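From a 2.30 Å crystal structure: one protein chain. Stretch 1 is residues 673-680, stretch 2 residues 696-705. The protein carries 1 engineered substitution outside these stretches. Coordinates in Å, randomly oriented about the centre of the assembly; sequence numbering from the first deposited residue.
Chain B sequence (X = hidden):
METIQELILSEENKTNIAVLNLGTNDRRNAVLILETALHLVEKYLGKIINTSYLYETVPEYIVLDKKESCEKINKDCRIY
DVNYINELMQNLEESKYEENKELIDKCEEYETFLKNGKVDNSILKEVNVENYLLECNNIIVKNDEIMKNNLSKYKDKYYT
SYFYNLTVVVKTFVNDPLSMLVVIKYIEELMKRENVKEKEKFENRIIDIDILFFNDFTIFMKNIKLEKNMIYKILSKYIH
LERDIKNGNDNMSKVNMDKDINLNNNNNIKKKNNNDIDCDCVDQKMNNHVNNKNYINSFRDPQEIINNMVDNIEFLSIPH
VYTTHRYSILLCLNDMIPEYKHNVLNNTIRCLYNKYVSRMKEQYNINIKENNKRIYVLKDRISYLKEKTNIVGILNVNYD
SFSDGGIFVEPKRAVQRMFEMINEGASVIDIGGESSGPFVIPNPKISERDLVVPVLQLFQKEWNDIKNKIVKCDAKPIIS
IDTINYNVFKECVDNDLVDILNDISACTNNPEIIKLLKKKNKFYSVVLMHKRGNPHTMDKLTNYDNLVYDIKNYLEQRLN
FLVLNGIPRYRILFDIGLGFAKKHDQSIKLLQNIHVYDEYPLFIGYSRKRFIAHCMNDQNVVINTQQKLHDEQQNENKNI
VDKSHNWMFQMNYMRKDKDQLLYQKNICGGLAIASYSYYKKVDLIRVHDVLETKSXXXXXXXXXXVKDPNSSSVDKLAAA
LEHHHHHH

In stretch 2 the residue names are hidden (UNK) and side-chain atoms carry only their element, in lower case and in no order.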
# COMPACT_ATOMS: atom_id res chain seq x y z
N ILE B 673 -2.01 8.31 7.45
CA ILE B 673 -1.92 9.09 6.22
C ILE B 673 -0.46 9.20 5.76
O ILE B 673 -0.18 9.24 4.56
CB ILE B 673 -2.63 10.46 6.35
CG1 ILE B 673 -4.11 10.25 6.69
CG2 ILE B 673 -2.46 11.28 5.07
CD1 ILE B 673 -4.86 11.52 7.01
N ALA B 674 0.47 9.18 6.72
CA ALA B 674 1.88 9.08 6.36
C ALA B 674 2.15 7.82 5.54
O ALA B 674 2.90 7.87 4.56
CB ALA B 674 2.77 9.13 7.59
N SER B 675 1.52 6.70 5.94
CA SER B 675 1.71 5.41 5.27
C SER B 675 1.15 5.46 3.86
O SER B 675 1.81 5.04 2.92
CB SER B 675 1.03 4.28 6.01
OG SER B 675 1.55 4.21 7.31
N TYR B 676 -0.11 5.90 3.78
CA TYR B 676 -0.82 6.12 2.53
C TYR B 676 0.04 6.99 1.61
O TYR B 676 0.25 6.65 0.45
CB TYR B 676 -2.19 6.73 2.81
CG TYR B 676 -2.99 6.97 1.55
CD1 TYR B 676 -3.53 5.89 0.86
CD2 TYR B 676 -3.22 8.26 1.07
CE1 TYR B 676 -4.26 6.09 -0.30
CE2 TYR B 676 -3.98 8.48 -0.08
CZ TYR B 676 -4.48 7.38 -0.76
OH TYR B 676 -5.21 7.55 -1.89
N SER B 677 0.59 8.08 2.16
CA SER B 677 1.39 9.05 1.42
C SER B 677 2.66 8.40 0.88
O SER B 677 3.06 8.68 -0.26
CB SER B 677 1.77 10.22 2.30
OG SER B 677 0.61 10.99 2.59
N TYR B 678 3.29 7.59 1.73
CA TYR B 678 4.47 6.82 1.36
C TYR B 678 4.16 5.93 0.15
O TYR B 678 4.93 5.89 -0.82
CB TYR B 678 4.96 5.98 2.54
CG TYR B 678 6.06 5.04 2.10
CD1 TYR B 678 7.38 5.48 2.05
CD2 TYR B 678 5.77 3.76 1.66
CE1 TYR B 678 8.39 4.64 1.61
CE2 TYR B 678 6.77 2.92 1.21
CZ TYR B 678 8.08 3.36 1.19
OH TYR B 678 9.07 2.55 0.72
N TYR B 679 3.03 5.22 0.21
CA TYR B 679 2.70 4.32 -0.90
C TYR B 679 2.25 5.07 -2.15
O TYR B 679 2.40 4.55 -3.25
CB TYR B 679 1.65 3.28 -0.52
CG TYR B 679 2.23 2.24 0.40
CD1 TYR B 679 3.29 1.47 -0.01
CD2 TYR B 679 1.72 2.06 1.67
CE1 TYR B 679 3.85 0.52 0.83
CE2 TYR B 679 2.26 1.12 2.52
CZ TYR B 679 3.33 0.35 2.10
OH TYR B 679 3.88 -0.58 2.94
N LYS B 680 1.69 6.27 -1.97
CA LYS B 680 1.25 7.08 -3.10
C LYS B 680 2.40 7.94 -3.62
O LYS B 680 2.22 8.66 -4.59
CB LYS B 680 0.05 7.95 -2.70
CG LYS B 680 -1.27 7.18 -2.59
CD LYS B 680 -1.59 6.40 -3.85
CE LYS B 680 -2.88 5.59 -3.83
NZ LYS B 680 -3.40 5.39 -5.22
N UNK B 696 7.69 5.63 11.09
CA UNK B 696 6.81 4.97 10.15
C UNK B 696 7.50 4.85 8.80
O UNK B 696 7.53 3.78 8.22
c UNK B 696 5.43 5.65 10.07
c UNK B 696 4.60 5.38 11.33
c UNK B 696 4.65 5.20 8.83
N UNK B 697 8.04 5.94 8.27
CA UNK B 697 8.63 5.89 6.95
C UNK B 697 9.85 4.96 6.94
O UNK B 697 10.13 4.31 5.93
c UNK B 697 8.32 9.68 5.92
c UNK B 697 7.82 8.32 6.38
c UNK B 697 6.74 7.84 5.42
c UNK B 697 8.99 7.32 6.50
N UNK B 698 10.58 4.89 8.06
CA UNK B 698 11.78 4.05 8.13
C UNK B 698 11.42 2.57 7.96
O UNK B 698 12.11 1.86 7.26
o UNK B 698 14.02 5.84 10.49
c UNK B 698 13.45 5.50 9.41
o UNK B 698 13.58 6.12 8.33
c UNK B 698 12.57 4.25 9.42
N UNK B 699 10.33 2.14 8.60
CA UNK B 699 9.88 0.76 8.57
C UNK B 699 9.29 0.45 7.19
O UNK B 699 9.53 -0.64 6.67
c UNK B 699 9.45 0.63 11.06
c UNK B 699 8.15 -0.86 9.51
c UNK B 699 8.85 0.49 9.67
N UNK B 700 8.50 1.37 6.62
CA UNK B 700 7.93 1.11 5.30
C UNK B 700 9.05 1.00 4.26
O UNK B 700 9.00 0.13 3.39
c UNK B 700 4.64 3.25 5.46
c UNK B 700 5.64 2.20 5.89
c UNK B 700 4.93 0.85 5.99
c UNK B 700 6.85 2.13 4.94
N UNK B 701 10.07 1.86 4.38
CA UNK B 701 11.22 1.84 3.49
C UNK B 701 11.97 0.51 3.59
O UNK B 701 12.40 -0.04 2.57
c UNK B 701 13.31 3.07 2.76
c UNK B 701 12.15 3.05 3.73
o UNK B 701 11.41 4.26 3.52
N UNK B 702 12.11 -0.01 4.82
CA UNK B 702 12.83 -1.26 5.04
C UNK B 702 12.07 -2.43 4.42
O UNK B 702 12.68 -3.29 3.80
c UNK B 702 13.08 -1.54 6.52
n UNK B 702 17.74 -3.41 6.59
c UNK B 702 16.83 -2.36 7.09
c UNK B 702 14.53 -1.38 6.94
c UNK B 702 15.39 -2.60 6.68
N UNK B 703 10.75 -2.46 4.63
CA UNK B 703 9.96 -3.53 4.06
C UNK B 703 10.07 -3.50 2.53
O UNK B 703 10.08 -4.56 1.90
c UNK B 703 7.63 -4.44 3.79
c UNK B 703 8.44 -3.69 6.08
c UNK B 703 7.05 -3.49 6.67
c UNK B 703 8.51 -3.47 4.56
N UNK B 704 10.21 -2.30 1.95
CA UNK B 704 10.23 -2.13 0.50
C UNK B 704 11.59 -2.45 -0.12
O UNK B 704 11.66 -2.62 -1.33
o UNK B 704 8.07 0.59 -0.71
c UNK B 704 8.47 -0.56 -0.47
o UNK B 704 7.80 -1.59 -0.68
c UNK B 704 9.87 -0.71 0.09
N UNK B 705 12.66 -2.46 0.67
CA UNK B 705 13.97 -2.72 0.09
C UNK B 705 14.22 -4.23 0.01
O UNK B 705 14.74 -4.84 0.94
n UNK B 705 17.32 -2.66 3.62
c UNK B 705 15.44 -2.32 2.15
o UNK B 705 17.56 -1.22 1.92
c UNK B 705 15.09 -1.90 0.73
c UNK B 705 16.86 -2.02 2.55
O HOH W 1 6.40 -1.06 2.71

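Position 696 carries three side-chain carbons, the first bearing the other two, a fork at the beta carbon. Its CA-to-CB bond points toward stretch 1, and one branch lies 3.6 Å from Ser675 OG. Branching at CB with nothing beyond is Val696, and the touching atom is CG1. Ser675 CA and Val696 CA are 7.1 Å apart, one of the two nearest backbone pairings.

Position 697 has four carbons forked at the second. It leaves the helix sideways, but its end comes nearer, and one terminal carbon sits 3.9 Å from both Ala674 O and Tyr678 CB. This is Leu697, with chi1 m and chi2 t; the atom is CD2.

Position 698 shows two carbons, the second carrying two oxygens: a carboxylate on a short stem. Aspartate and asparagine share this outline, but two oxygens settle it as Asp698. It points away from stretch 1 and does not touch it.

Position 699 repeats the three-carbon fork at CB and is therefore Val699. It is buried, yet out of reach of stretch 1, so its packing lies elsewhere in the structure.

Position 700 again has four carbons forked at the second, now aimed toward stretch 1. Its CB lies over one face of the Tyr678 ring, 3.9 Å from the ring centroid, in a CH-pi contact. One terminal carbon is 3.6 Å from Ser675 CA and the other 3.5 Å from Tyr679 OH. This is Leu700; the carbon near Ser675 CA is CD1 and the one near Tyr679 OH is CD2.

Position 701 has one carbon bearing an oxygen and a carbon, the oxygen 3.6 Å from Tyr678 CE1; this is Thr701. Its hydrogen bond goes back along its own helix, from Thr701 OG1 to Leu697 O at 2.7 Å.

Position 702 is four carbons in a row ending in nitrogen: Lys702, pointing away from the contact.

Position 703 has four carbons forked at the first, one arm two carbons long: Ile703. It points toward stretch 1, but its nearest approach, Ile703 CG2 to Tyr679 OH, is 5.4 Å, too far for contact.

Position 704 offers two carbons and two terminal oxygens, one of which accepts a hydrogen bond from Tyr678 OH. The carboxylate is Asp704, and Tyr678 OH to Asp704 OD2 measures 2.6 Å, with the oxygen near the plane of the ring.

Position 705 has three carbons, the third carrying one oxygen and one nitrogen: Gln705, beyond contact.

The contact is built around one knob. Tyr678 sits among Leu697, Leu700, Thr701 and Asp704, so leucine packs its ring while aspartate receives its hydroxyl. The helices run in broadly the same direction, 40° apart, with axes 10.0 Å apart at closest approach. A water adds a polar link, lying 2.6 Å from Tyr679 OH and donating to Leu700 O at 2.9 Å. The rule is apolar packing along the ring, with a polar partner placed where the hydroxyl ends.

Stretch 2, residues 696-705: VLDVLTKIDQ
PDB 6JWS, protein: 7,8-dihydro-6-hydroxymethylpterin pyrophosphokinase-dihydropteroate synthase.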